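Local coordinates for protein SPD1 nuclease (Streptococcus pyogenes, PDB 2XGR) that is a prophage-encoded extracellular DNase that probably cleaves DNA as a metal-dependent endonuclease of the His-Me finger clan, at residues Ala41-Asn47 / Ser207-Thr212; Val49-Leu53 / Asp223-Val227; Met140-Thr146 / Asn156-Leu161. The contacts are given in a common frame with arbitrary orientation. Where two conformers were deposited one is given. Residues are numbered along the deposited sequence.

Overall arrangement
Interactions 1 and 2 are neighbours, with centres about 10 Å apart on the same side of the chain's centre. Interaction 1 pairs edge strand 39-46 with strand 209-214 of the large antiparallel sheet. Interaction 2 packs the loop after strand 39-46 on the turn between strands 221-222 and 228-233. Their segments alternate along the chain, so the early residues are tied twice to the late ones. Interaction 3 lies on the opposite side of the centre, about 29 Å and 25 Å from interactions 1 and 2 between centres. It is nested inside both closures and joins two helices that rest on strands 196-204 and 228-233 of that sheet.

Interaction 1. Residues Ala41-Asn47 / Ser207-Thr212; sequences ANTHYKN and SGELLT
Two antiparallel strands, 41-46 and 209-212, run 4.6 Å apart at closest approach, with 143° between their directions. Ser-207 leads in as loop. Its O accepts a hydrogen bond from Lys-46 NZ (3.1 Å). Gly-208 follows with positive phi (82/13), and its O takes Asn-47 N at 2.8 Å. At these angles a CB would jam against the preceding carbonyl O. Glu-209 (chi1 m, chi2 t) forms a non-hydrogen-bonded pair with Lys-46. Its OE2 makes a salt bridge to Lys-46 NZ (3.6 Å), and its OE1 accepts a weak hydrogen bond from His-44 ND1 (3.3 Å). Water 1 joins Glu-209 OE2 to His-44 O. Leu-210 N donates to Tyr-45 O (2.8 Å), while Leu-210 O accepts from both Thr-43 N (2.9 Å) and Thr-43 OG1 (2.8 Å). Leu-211 and Asn-42 form a non-hydrogen-bonded pair, and the backbone of Leu-211 bonds instead to Gly-203. Thr-212 and Ala-41 form the hydrogen-bonded pair: Ala-41 N to Thr-212 O is 3.0 Å, and Thr-212 N to Ala-41 O is 2.9 Å. Between Asn-42 and Lys-46 the register shifts by two, a beta bulge with His-44 at 59/17. An Asx turn (His-44 N to Asn-42 OD1, 2.8 Å) and an ST turn (Tyr-45 N to Thr-43 OG1, 3.0 Å) lie within it. Strand 196-204 flanks strand 209-214. Leu-210 packs on its Val-202 and Ile-204, and Thr-212 OG1 bonds to Gly-226 O.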
loop_
_atom_site.group_PDB
_atom_site.type_symbol
_atom_site.label_atom_id
_atom_site.label_comp_id
_atom_site.label_asym_id
_atom_site.label_seq_id
_atom_site.Cartn_x
_atom_site.Cartn_y
_atom_site.Cartn_z
ATOM N N ALA A 41 -18.287 2.108 4.598
ATOM C CA ALA A 41 -19.694 2.104 4.266
ATOM C C ALA A 41 -19.937 1.007 3.239
ATOM O O ALA A 41 -19.144 0.821 2.268
ATOM C CB ALA A 41 -20.067 3.524 3.729
ATOM N N ASN A 42 -21.034 0.256 3.383
ATOM C CA ASN A 42 -21.353 -0.700 2.322
ATOM C C ASN A 42 -21.847 -0.012 1.054
ATOM O O ASN A 42 -22.857 0.661 1.088
ATOM C CB ASN A 42 -22.404 -1.732 2.792
ATOM C CG ASN A 42 -22.410 -3.010 1.944
ATOM O OD1 ASN A 42 -22.056 -3.030 0.752
ATOM N ND2 ASN A 42 -22.765 -4.130 2.600
ATOM N N THR A 43 -21.187 -0.237 -0.071
ATOM C CA THR A 43 -21.668 0.336 -1.328
ATOM C C THR A 43 -22.848 -0.463 -1.921
ATOM O O THR A 43 -23.515 0.002 -2.857
ATOM C CB THR A 43 -20.581 0.376 -2.371
ATOM O OG1 THR A 43 -20.265 -0.964 -2.741
ATOM C CG2 THR A 43 -19.335 1.098 -1.816
ATOM N N HIS A 44 -22.993 -1.698 -1.484
ATOM C CA HIS A 44 -23.881 -2.671 -2.156
ATOM C C HIS A 44 -23.564 -2.961 -3.613
ATOM O O HIS A 44 -24.390 -3.534 -4.308
ATOM C CB HIS A 44 -25.376 -2.262 -1.958
ATOM C CG HIS A 44 -25.727 -2.053 -0.530
ATOM N ND1 HIS A 44 -25.819 -3.085 0.376
ATOM C CD2 HIS A 44 -25.927 -0.919 0.175
ATOM C CE1 HIS A 44 -26.039 -2.590 1.585
ATOM N NE2 HIS A 44 -26.131 -1.280 1.485
ATOM N N TYR A 45 -22.356 -2.634 -4.096
ATOM C CA TYR A 45 -21.896 -3.160 -5.389
ATOM C C TYR A 45 -21.240 -4.523 -5.196
ATOM O O TYR A 45 -20.451 -4.673 -4.271
ATOM C CB TYR A 45 -20.811 -2.257 -5.953
ATOM C CG TYR A 45 -21.281 -0.917 -6.426
ATOM C CD1 TYR A 45 -22.295 -0.836 -7.405
ATOM C CD2 TYR A 45 -20.675 0.258 -5.983
ATOM C CE1 TYR A 45 -22.731 0.397 -7.895
ATOM C CE2 TYR A 45 -21.115 1.514 -6.453
ATOM C CZ TYR A 45 -22.130 1.564 -7.429
ATOM O OH TYR A 45 -22.561 2.780 -7.935
ATOM N N LYS A 46 -21.516 -5.497 -6.074
ATOM C CA LYS A 46 -20.735 -6.734 -6.048
ATOM C C LYS A 46 -19.318 -6.356 -6.471
ATOM O O LYS A 46 -19.127 -5.451 -7.267
ATOM C CB LYS A 46 -21.285 -7.790 -7.008
ATOM C CG LYS A 46 -22.594 -8.427 -6.541
ATOM C CD LYS A 46 -22.419 -9.222 -5.216
ATOM C CE LYS A 46 -23.803 -9.310 -4.464
ATOM N NZ LYS A 46 -23.858 -10.350 -3.383
ATOM N N ASN A 47 -18.336 -7.083 -5.948
ATOM C CA ASN A 47 -16.939 -6.750 -6.273
ATOM C C ASN A 47 -16.680 -6.842 -7.786
ATOM O O ASN A 47 -15.771 -6.193 -8.303
ATOM C CB ASN A 47 -16.009 -7.715 -5.510
ATOM C CG ASN A 47 -16.230 -9.169 -5.910
ATOM O OD1 ASN A 47 -17.099 -9.887 -5.328
ATOM N ND2 ASN A 47 -15.446 -9.622 -6.854
ATOM N N SER A 207 -20.440 -11.538 1.614
ATOM C CA SER A 207 -21.237 -11.719 0.381
ATOM C C SER A 207 -20.627 -11.122 -0.861
ATOM O O SER A 207 -21.226 -11.202 -1.930
ATOM C CB SER A 207 -22.714 -11.336 0.542
ATOM O OG SER A 207 -22.918 -9.918 0.551
ATOM N N GLY A 208 -19.364 -10.671 -0.776
ATOM C CA GLY A 208 -18.675 -10.188 -1.990
ATOM C C GLY A 208 -19.016 -8.758 -2.343
ATOM O O GLY A 208 -18.668 -8.331 -3.428
ATOM N N GLU A 209 -19.647 -7.997 -1.447
ATOM C CA GLU A 209 -19.994 -6.608 -1.732
ATOM C C GLU A 209 -18.856 -5.666 -1.326
ATOM O O GLU A 209 -18.200 -5.919 -0.310
ATOM C CB GLU A 209 -21.336 -6.165 -1.107
ATOM C CG GLU A 209 -22.521 -6.853 -1.915
ATOM C CD GLU A 209 -23.928 -6.578 -1.429
ATOM O OE1 GLU A 209 -24.156 -5.834 -0.449
ATOM O OE2 GLU A 209 -24.848 -7.168 -2.055
ATOM N N LEU A 210 -18.679 -4.578 -2.081
ATOM C CA LEU A 210 -17.578 -3.635 -1.803
ATOM C C LEU A 210 -17.911 -2.753 -0.633
ATOM O O LEU A 210 -19.029 -2.152 -0.563
ATOM C CB LEU A 210 -17.286 -2.807 -3.035
ATOM C CG LEU A 210 -16.817 -3.641 -4.206
ATOM C CD1 LEU A 210 -16.470 -2.752 -5.413
ATOM C CD2 LEU A 210 -15.573 -4.513 -3.737
ATOM N N LEU A 211 -16.909 -2.543 0.239
ATOM C CA LEU A 211 -17.040 -1.641 1.333
ATOM C C LEU A 211 -16.040 -0.484 1.155
ATOM O O LEU A 211 -14.846 -0.738 1.100
ATOM C CB LEU A 211 -16.706 -2.362 2.646
ATOM C CG LEU A 211 -17.401 -3.737 2.815
ATOM C CD1 LEU A 211 -16.941 -4.494 4.094
ATOM C CD2 LEU A 211 -18.952 -3.599 2.833
ATOM N N THR A 212 -16.515 0.743 1.065
ATOM C CA THR A 212 -15.579 1.865 0.888
ATOM C C THR A 212 -14.970 2.170 2.220
ATOM O O THR A 212 -15.670 2.432 3.162
ATOM C CB THR A 212 -16.235 3.141 0.303
ATOM O OG1 THR A 212 -16.796 2.792 -0.910
ATOM C CG2 THR A 212 -15.158 4.145 -0.038
HETATM O O HOH W 1 -25.897 -6.228 -4.263
#

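Interaction 2. Residues Val49-Leu53 / Asp223-Val227; sequences VSSKL and DENGV
Lys-52 and Asp-223 make the strongest link, a salt bridge with Lys-52 NZ 2.8 Å from Asp-223 OD2. The lysine is extended, m at chi1 and t from chi2 to chi4. Water 3 joins the two segments beside it, 2.7 Å from Asp-223 OD2, where it donates, 2.7 Å from Ser-50 OG and 2.9 Å from Asn-225 ND2. Water 2 accepts from Asn-225 ND2 (3.0 Å) and reaches Val-49 O only weakly (3.5 Å). Neither segment is a helix or strand. Residues 223-226 form a type I turn closed by Gly-226 N to Asp-223 O (3.1 Å), with Gly-226 at positive phi (86/8). The turn links antiparallel strands 221-222 and 228-233 as a hairpin, and Asp-223 N donates to Val-227 O (2.9 Å). Asp-223 (chi1 p) holds the turn from within: its OD1 accepts from Asn-225 N (2.8 Å), an Asx turn, and from Val-227 N (2.9 Å). In segment 49-53, Ser-50 OG takes Lys-52 N at 3.0 Å in an ST turn. The nearest CA atoms are those of Ser-50 and Asn-225, 6.5 Å apart. Outward, Val-49 CG2 sits 3.3 Å from Asn-225 OD1. Leu-53 CD2 touches Val-227 CG2 (4.2 Å), and both side chains lean on Gln-200. No direct backbone hydrogen bond crosses. Two surface turns, each braced by its own side chain, are thus joined by one ion pair, bridging water and a small apolar patch.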
loop_
_atom_site.group_PDB
_atom_site.type_symbol
_atom_site.label_atom_id
_atom_site.label_comp_id
_atom_site.label_asym_id
_atom_site.label_seq_id
_atom_site.Cartn_x
_atom_site.Cartn_y
_atom_site.Cartn_z
ATOM N N VAL A 49 -18.162 -5.571 -10.138
ATOM C CA VAL A 49 -18.363 -4.342 -10.888
ATOM C C VAL A 49 -17.073 -3.611 -11.188
ATOM O O VAL A 49 -17.009 -2.847 -12.137
ATOM C CB VAL A 49 -19.329 -3.306 -10.246
ATOM C CG1 VAL A 49 -20.620 -3.974 -9.826
ATOM C CG2 VAL A 49 -18.633 -2.579 -9.053
ATOM N N SER A 50 -16.041 -3.874 -10.387
ATOM C CA SER A 50 -14.765 -3.155 -10.582
ATOM C C SER A 50 -13.807 -4.044 -11.352
ATOM O O SER A 50 -13.819 -5.251 -11.218
ATOM C CB SER A 50 -14.134 -2.872 -9.214
ATOM O OG SER A 50 -12.878 -2.208 -9.445
ATOM N N SER A 51 -13.044 -3.464 -12.226
ATOM C CA SER A 51 -11.966 -4.220 -12.868
ATOM C C SER A 51 -10.621 -3.992 -12.198
ATOM O O SER A 51 -9.597 -4.443 -12.693
ATOM C CB SER A 51 -11.895 -3.835 -14.370
ATOM O OG SER A 51 -11.502 -2.466 -14.535
ATOM N N LYS A 52 -10.630 -3.298 -11.062
ATOM C CA LYS A 52 -9.388 -2.967 -10.372
ATOM C C LYS A 52 -8.897 -3.957 -9.341
ATOM O O LYS A 52 -7.746 -3.790 -8.888
ATOM C CB LYS A 52 -9.530 -1.627 -9.665
ATOM C CG LYS A 52 -9.765 -0.459 -10.654
ATOM C CD LYS A 52 -9.805 0.836 -9.841
ATOM C CE LYS A 52 -10.130 2.072 -10.741
ATOM N NZ LYS A 52 -10.161 3.351 -9.948
ATOM N N LEU A 53 -9.711 -4.962 -9.015
ATOM C CA LEU A 53 -9.501 -5.764 -7.792
ATOM C C LEU A 53 -9.056 -7.176 -8.179
ATOM O O LEU A 53 -9.140 -7.578 -9.394
ATOM C CB LEU A 53 -10.811 -5.847 -7.008
ATOM C CG LEU A 53 -11.566 -4.488 -6.862
ATOM C CD1 LEU A 53 -12.793 -4.691 -6.000
ATOM C CD2 LEU A 53 -10.569 -3.534 -6.144
ATOM N N ASP A 223 -13.508 6.153 -6.477
ATOM C CA ASP A 223 -13.969 6.063 -7.873
ATOM C C ASP A 223 -15.464 5.707 -7.879
ATOM O O ASP A 223 -16.123 5.701 -6.820
ATOM C CB ASP A 223 -13.124 5.031 -8.669
ATOM C CG ASP A 223 -13.405 3.560 -8.252
ATOM O OD1 ASP A 223 -14.302 3.199 -7.436
ATOM O OD2 ASP A 223 -12.609 2.742 -8.743
ATOM N N GLU A 224 -16.022 5.453 -9.049
ATOM C CA GLU A 224 -17.464 5.313 -9.060
ATOM C C GLU A 224 -17.982 3.973 -8.537
ATOM O O GLU A 224 -19.189 3.768 -8.500
ATOM C CB GLU A 224 -18.048 5.704 -10.431
ATOM C CG GLU A 224 -17.339 5.228 -11.690
ATOM C CD GLU A 224 -15.796 5.004 -11.649
ATOM O OE1 GLU A 224 -15.476 3.856 -11.997
ATOM O OE2 GLU A 224 -14.927 5.903 -11.355
ATOM N N ASN A 225 -17.070 3.087 -8.078
ATOM C CA ASN A 225 -17.468 1.839 -7.384
ATOM C C ASN A 225 -17.083 1.834 -5.926
ATOM O O ASN A 225 -17.198 0.817 -5.247
ATOM C CB ASN A 225 -16.850 0.636 -8.083
ATOM C CG ASN A 225 -17.269 0.534 -9.508
ATOM O OD1 ASN A 225 -18.480 0.624 -9.830
ATOM N ND2 ASN A 225 -16.312 0.314 -10.375
ATOM N N GLY A 226 -16.616 2.980 -5.421
ATOM C CA GLY A 226 -16.251 3.004 -4.050
ATOM C C GLY A 226 -14.824 2.542 -3.695
ATOM O O GLY A 226 -14.523 2.425 -2.519
ATOM N N VAL A 227 -13.999 2.315 -4.713
ATOM C CA VAL A 227 -12.587 1.892 -4.503
ATOM C C VAL A 227 -11.781 3.182 -4.300
ATOM O O VAL A 227 -11.945 4.148 -5.047
ATOM C CB VAL A 227 -12.104 1.166 -5.754
ATOM C CG1 VAL A 227 -10.554 0.775 -5.611
ATOM C CG2 VAL A 227 -13.000 -0.073 -5.939
HETATM O O HOH W 2 -16.404 0.338 -13.392
HETATM O O HOH W 3 -13.524 0.413 -9.787
#

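Interaction 3. Residues Met140-Thr146 / Asn156-Leu161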
loop_
_atom_site.group_PDB
_atom_site.type_symbol
_atom_site.label_atom_id
_atom_site.label_comp_id
_atom_site.label_asym_id
_atom_site.label_seq_id
_atom_site.Cartn_x
_atom_site.Cartn_y
_atom_site.Cartn_z
ATOM N N MET A 140 12.862 3.979 -2.109
ATOM C CA MET A 140 11.863 4.763 -1.452
ATOM C C MET A 140 12.543 5.663 -0.410
ATOM O O MET A 140 13.465 5.189 0.297
ATOM C CB MET A 140 10.896 3.772 -0.719
ATOM C CG MET A 140 9.694 4.439 -0.254
ATOM S SD MET A 140 8.569 3.198 0.483
ATOM C CE MET A 140 7.908 2.341 -0.952
ATOM N N THR A 141 12.084 6.904 -0.295
ATOM C CA THR A 141 12.488 7.750 0.835
ATOM C C THR A 141 11.964 7.221 2.162
ATOM O O THR A 141 10.927 6.565 2.224
ATOM C CB THR A 141 12.083 9.214 0.702
ATOM O OG1 THR A 141 10.662 9.362 0.766
ATOM C CG2 THR A 141 12.649 9.831 -0.663
ATOM N N ALA A 142 12.720 7.499 3.232
ATOM C CA ALA A 142 12.232 7.153 4.600
ATOM C C ALA A 142 10.960 7.913 4.916
ATOM O O ALA A 142 10.027 7.334 5.472
ATOM C CB ALA A 142 13.383 7.538 5.642
ATOM N N TRP A 143 10.859 9.166 4.439
ATOM C CA TRP A 143 9.663 9.970 4.555
ATOM C C TRP A 143 8.446 9.233 3.962
ATOM O O TRP A 143 7.405 9.101 4.639
ATOM C CB TRP A 143 9.878 11.372 3.859
ATOM C CG TRP A 143 8.776 12.336 4.040
ATOM C CD1 TRP A 143 7.827 12.675 3.115
ATOM C CD2 TRP A 143 8.543 13.168 5.169
ATOM N NE1 TRP A 143 6.972 13.615 3.630
ATOM C CE2 TRP A 143 7.403 13.959 4.881
ATOM C CE3 TRP A 143 9.214 13.357 6.387
ATOM C CZ2 TRP A 143 6.907 14.906 5.772
ATOM C CZ3 TRP A 143 8.719 14.314 7.260
ATOM C CH2 TRP A 143 7.564 15.035 6.967
ATOM N N LEU A 144 8.580 8.734 2.735
ATOM C CA LEU A 144 7.440 8.024 2.096
ATOM C C LEU A 144 7.161 6.710 2.848
ATOM O O LEU A 144 6.016 6.302 3.039
ATOM C CB LEU A 144 7.760 7.713 0.638
ATOM C CG LEU A 144 6.659 6.888 -0.052
ATOM C CD1 LEU A 144 5.269 7.485 0.080
ATOM C CD2 LEU A 144 7.057 6.755 -1.532
ATOM N N ASN A 145 8.225 6.036 3.252
ATOM C CA ASN A 145 8.056 4.705 3.819
ATOM C C ASN A 145 7.344 4.750 5.209
ATOM O O ASN A 145 6.261 4.181 5.409
ATOM C CB ASN A 145 9.415 4.011 3.902
ATOM C CG ASN A 145 9.335 2.597 4.550
ATOM O OD1 ASN A 145 8.612 1.732 4.087
ATOM N ND2 ASN A 145 10.184 2.360 5.562
ATOM N N THR A 146 7.952 5.429 6.163
ATOM C CA THR A 146 7.321 5.482 7.505
ATOM C C THR A 146 7.004 6.909 7.957
ATOM O O THR A 146 6.575 7.088 9.130
ATOM C CB THR A 146 8.265 4.861 8.597
ATOM O OG1 THR A 146 9.563 5.463 8.456
ATOM C CG2 THR A 146 8.403 3.362 8.505
ATOM N N ASN A 156 1.587 10.791 9.951
ATOM C CA ASN A 156 1.979 11.642 8.820
ATOM C C ASN A 156 1.294 11.085 7.538
ATOM O O ASN A 156 1.673 10.017 7.067
ATOM C CB ASN A 156 3.493 11.599 8.625
ATOM C CG ASN A 156 3.954 12.471 7.487
ATOM O OD1 ASN A 156 3.145 13.050 6.763
ATOM N ND2 ASN A 156 5.258 12.591 7.334
ATOM N N PRO A 157 0.277 11.800 6.985
ATOM C CA PRO A 157 -0.404 11.236 5.782
ATOM C C PRO A 157 0.378 11.317 4.480
ATOM O O PRO A 157 -0.168 10.945 3.410
ATOM C CB PRO A 157 -1.737 12.033 5.719
ATOM C CG PRO A 157 -1.286 13.432 6.183
ATOM C CD PRO A 157 -0.213 13.168 7.291
ATOM N N GLU A 158 1.619 11.792 4.538
ATOM C CA GLU A 158 2.532 11.678 3.406
ATOM C C GLU A 158 3.285 10.352 3.362
ATOM O O GLU A 158 4.077 10.113 2.455
ATOM C CB GLU A 158 3.524 12.876 3.392
ATOM C CG GLU A 158 2.728 14.176 3.100
ATOM C CD GLU A 158 3.564 15.415 2.944
ATOM O OE1 GLU A 158 4.785 15.379 3.138
ATOM O OE2 GLU A 158 2.986 16.458 2.613
ATOM N N GLY A 159 3.173 9.562 4.434
ATOM C CA GLY A 159 3.867 8.291 4.453
ATOM C C GLY A 159 2.923 7.089 4.323
ATOM O O GLY A 159 1.765 7.168 4.688
ATOM N N MET A 160 3.448 5.972 3.832
ATOM C CA MET A 160 2.637 4.749 3.617
ATOM C C MET A 160 2.121 4.205 4.940
ATOM O O MET A 160 1.023 3.669 5.018
ATOM C CB MET A 160 3.516 3.658 3.006
ATOM C CG MET A 160 4.410 4.195 1.896
ATOM S SD MET A 160 4.307 3.153 0.470
ATOM C CE MET A 160 2.814 3.933 0.001
ATOM N N LEU A 161 2.953 4.315 5.968
ATOM C CA LEU A 161 2.594 3.696 7.271
ATOM C C LEU A 161 1.258 4.209 7.826
ATOM O O LEU A 161 0.472 3.437 8.382
ATOM C CB LEU A 161 3.758 3.988 8.289
ATOM C CG LEU A 161 3.595 3.423 9.700
ATOM C CD1 LEU A 161 3.617 1.887 9.668
ATOM C CD2 LEU A 161 4.726 4.010 10.575
#
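Trp-143 lays one face of its indole against the side-chain amide of Asn-156, whose ND2 is 3.2 Å from Trp-143 CZ2 and bonds to Gly-147 O. The ring edge is held too, with Trp-143 NE1 donating to Glu-158 OE1 at 2.9 Å. Asn-156 OD1 accepts from Glu-158 N (3.0 Å), an Asx turn within the type I turn 156-159. That turn leads into helix 160-173. Here the two helices meet: Leu-144 O takes Met-160 N at 2.7 Å, and Asn-145 O takes Leu-161 N weakly at 3.4 Å. Gly-159 passes so close that its CA is 3.3 Å from Leu-144 O, and a CB would crowd Trp-143 O and Thr-146 C. At the other end of helix 142-146, Thr-141 is the N-cap, its OG1 accepting from Leu-144 N (2.9 Å). Leu-144 CD1 meets Met-160 CG at 3.9 Å, and both residues rest on Ile-197 and Leu-232 of the large sheet. Strands 119-121 and 137-139 followed by helix 142-146 are consistent with the beta-beta-alpha finger of this clan. Carbonyls of the shorter helix thus serve first-turn amides of the longer one, while polar groups around the indole and apolar side chains on the sheet complete the joint.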